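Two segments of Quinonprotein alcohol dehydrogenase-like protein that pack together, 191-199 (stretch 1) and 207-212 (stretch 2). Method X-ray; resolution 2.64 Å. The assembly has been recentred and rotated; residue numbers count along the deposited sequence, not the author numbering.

Stretch 1 191-199: TILNEQYGL
Stretch 2 (207-212) RIDLKS

Antiparallel pairing of strand 197-199 with strand 207-209 joins the two stretches; their N-to-C directions differ by 146°, the axes approach to 4.6 Å, and 563 Å² is buried in total. Stretch 1 is itself a hairpin: strand 191-192 turns through Leu-193 to Gln-196 into strand 197-199, closed by Leu-199 N to Thr-191 O (2.7 Å), Thr-191 N to Leu-199 O (3.0 Å) and Leu-193 N to Tyr-197 O (2.9 Å). Strand 197-199 thus lies between 191-192 and 207-209.

Arg-207 (phi/psi -92/131) faces Leu-199 in a non-hydrogen-bonded pair, CA to CA 4.7 Å. Its side chain, chi1 to chi3 t, t, p, lies on the same sheet face as Leu-199, Tyr-197 and Asp-209, and its aliphatic part packs against the tyrosine, Arg-207 CD to Tyr-197 CD1 3.5 Å. Tyr-197 has chi1 m and chi2 -75°. The Arg-207 guanidinium finds its hydrogen-bond partners elsewhere in the structure.

Ile-208 (-117/135; t, t) forms the hydrogen-bonded pair with Gly-198, CA to CA 5.1 Å. Ile-208 N donates to Gly-198 O and Gly-198 N to Ile-208 O, both 2.9 Å and nearly straight at 173° and 167°. Ile-208 O also receives a CA-H...O contact from Tyr-197 CA at 3.4 Å. Gly-198 (-135/175) has no side chain; an ideal CB there would lie 3.0 Å from Thr-191 O and 3.4 Å from both Ile-208 CG2 and Leu-210 CD2.

Asp-209 (-82/120; chi1 t) pairs with Tyr-197 without hydrogen bonds, CA to CA 4.8 Å. Asp-209 OD1 instead fastens the turn that follows, accepting from Lys-211 N (2.9 Å) and Ser-212 N (3.0 Å). Asp-209 OD2 is 3.1 Å from Gln-196 NE2, but the angle is too poor for a hydrogen bond.

Leu-210 (-75/1; m, t) leaves the strand yet extends the ladder, its N donating to Gln-196 O at 2.8 Å and 170°. Its side chain points toward stretch 1, where Leu-210 CD1 meets Ile-192 CG1 (4.2 Å) and lies 3.5 Å from Asn-194 O. The hairpin turn of stretch 1 is braced by Asn-194 OD1, which accepts from Gln-196 N and Tyr-197 N, each at 2.8 Å.

Lys-211 (-108/-57; m, m, t, t) reaches the same turn: Lys-211 CG passes 3.4 Å from Gln-196 OE1, and Lys-211 NZ makes a weak hydrogen bond to Glu-195 O at 3.4 Å. Ser-212 (-80/-29; p) makes no contact with stretch 1.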

# COMPACT_ATOMS: atom_id res chain seq x y z
N THR A 191 5.33 1.88 13.05
CA THR A 191 5.93 0.63 13.53
C THR A 191 4.81 -0.30 13.95
O THR A 191 3.89 0.14 14.62
CB THR A 191 6.93 0.89 14.70
OG1 THR A 191 7.81 1.97 14.42
CG2 THR A 191 7.74 -0.34 15.07
N ILE A 192 4.86 -1.57 13.56
CA ILE A 192 3.90 -2.56 14.02
C ILE A 192 4.70 -3.47 14.98
O ILE A 192 5.68 -4.11 14.55
CB ILE A 192 3.13 -3.31 12.88
CG1 ILE A 192 1.84 -2.53 12.44
CG2 ILE A 192 2.63 -4.66 13.41
CD1 ILE A 192 1.90 -1.14 12.03
N LEU A 193 4.33 -3.42 16.30
CA LEU A 193 5.03 -4.15 17.36
C LEU A 193 4.68 -5.62 17.34
O LEU A 193 5.57 -6.47 17.51
CB LEU A 193 4.72 -3.57 18.75
CG LEU A 193 4.96 -2.06 18.99
CD1 LEU A 193 4.58 -1.66 20.40
CD2 LEU A 193 6.37 -1.69 18.76
N ASN A 194 3.37 -5.93 17.18
CA ASN A 194 2.80 -7.28 17.21
C ASN A 194 1.39 -7.25 16.64
O ASN A 194 1.08 -6.33 15.89
CB ASN A 194 2.83 -7.84 18.65
CG ASN A 194 2.17 -6.99 19.70
OD1 ASN A 194 1.12 -6.37 19.49
ND2 ASN A 194 2.72 -7.04 20.90
N GLU A 195 0.53 -8.23 16.98
CA GLU A 195 -0.84 -8.29 16.45
C GLU A 195 -1.76 -7.27 17.09
O GLU A 195 -2.76 -6.88 16.47
CB GLU A 195 -1.47 -9.68 16.66
CG GLU A 195 -0.72 -10.89 16.13
CD GLU A 195 -1.53 -12.17 16.07
OE1 GLU A 195 -2.75 -12.14 16.35
OE2 GLU A 195 -0.96 -13.21 15.65
N GLN A 196 -1.43 -6.87 18.34
CA GLN A 196 -2.28 -6.01 19.13
C GLN A 196 -1.86 -4.52 19.08
O GLN A 196 -2.74 -3.66 19.13
CB GLN A 196 -2.23 -6.53 20.59
CG GLN A 196 -3.13 -5.81 21.63
CD GLN A 196 -4.64 -5.86 21.46
OE1 GLN A 196 -5.21 -6.55 20.59
NE2 GLN A 196 -5.34 -5.15 22.34
N TYR A 197 -0.55 -4.21 18.98
CA TYR A 197 -0.10 -2.82 19.04
C TYR A 197 0.85 -2.41 17.95
O TYR A 197 1.63 -3.21 17.44
CB TYR A 197 0.64 -2.59 20.37
CG TYR A 197 -0.25 -2.74 21.58
CD1 TYR A 197 -1.18 -1.76 21.92
CD2 TYR A 197 -0.14 -3.85 22.42
CE1 TYR A 197 -2.01 -1.89 23.02
CE2 TYR A 197 -0.95 -3.98 23.55
CZ TYR A 197 -1.89 -3.01 23.83
OH TYR A 197 -2.69 -3.09 24.95
N GLY A 198 0.82 -1.11 17.69
CA GLY A 198 1.72 -0.41 16.78
C GLY A 198 2.22 0.88 17.40
O GLY A 198 1.80 1.25 18.49
N LEU A 199 3.13 1.57 16.72
CA LEU A 199 3.65 2.88 17.17
C LEU A 199 3.50 3.90 16.10
O LEU A 199 3.79 3.60 14.94
CB LEU A 199 5.13 2.85 17.61
CG LEU A 199 5.60 1.95 18.72
CD1 LEU A 199 7.13 2.01 18.75
CD2 LEU A 199 4.99 2.33 20.10
N ARG A 207 1.53 4.99 21.20
CA ARG A 207 1.15 3.59 21.05
C ARG A 207 -0.23 3.55 20.51
O ARG A 207 -1.08 4.25 21.04
CB ARG A 207 1.26 2.81 22.38
CG ARG A 207 0.90 1.32 22.24
CD ARG A 207 0.95 0.56 23.55
NE ARG A 207 0.02 1.09 24.55
CZ ARG A 207 0.38 1.84 25.59
NH1 ARG A 207 1.66 2.10 25.83
NH2 ARG A 207 -0.54 2.29 26.43
N ILE A 208 -0.47 2.77 19.48
CA ILE A 208 -1.81 2.64 18.92
C ILE A 208 -2.27 1.16 19.09
O ILE A 208 -1.48 0.23 18.88
CB ILE A 208 -1.90 3.14 17.42
CG1 ILE A 208 -3.38 3.10 16.90
CG2 ILE A 208 -0.90 2.43 16.47
CD1 ILE A 208 -3.69 4.03 15.76
N ASP A 209 -3.52 0.96 19.54
CA ASP A 209 -4.15 -0.36 19.66
C ASP A 209 -4.66 -0.72 18.28
O ASP A 209 -5.46 0.03 17.73
CB ASP A 209 -5.25 -0.35 20.74
CG ASP A 209 -5.90 -1.69 21.03
OD1 ASP A 209 -6.46 -2.30 20.09
OD2 ASP A 209 -5.96 -2.07 22.21
N LEU A 210 -4.19 -1.81 17.69
CA LEU A 210 -4.55 -2.17 16.30
C LEU A 210 -6.01 -2.73 16.17
O LEU A 210 -6.45 -2.97 15.05
CB LEU A 210 -3.55 -3.19 15.73
CG LEU A 210 -2.09 -2.68 15.62
CD1 LEU A 210 -1.17 -3.73 15.09
CD2 LEU A 210 -1.99 -1.43 14.77
N LYS A 211 -6.78 -2.81 17.28
CA LYS A 211 -8.17 -3.25 17.23
C LYS A 211 -9.11 -2.06 17.47
O LYS A 211 -9.92 -1.74 16.58
CB LYS A 211 -8.45 -4.38 18.25
CG LYS A 211 -7.41 -5.54 18.26
CD LYS A 211 -7.21 -6.28 16.90
CE LYS A 211 -6.15 -7.37 16.99
NZ LYS A 211 -5.90 -8.01 15.68
N SER A 212 -8.95 -1.36 18.62
CA SER A 212 -9.80 -0.20 18.96
C SER A 212 -9.37 1.08 18.24
O SER A 212 -10.20 1.96 18.04
CB SER A 212 -9.79 0.06 20.46
OG SER A 212 -8.48 0.36 20.92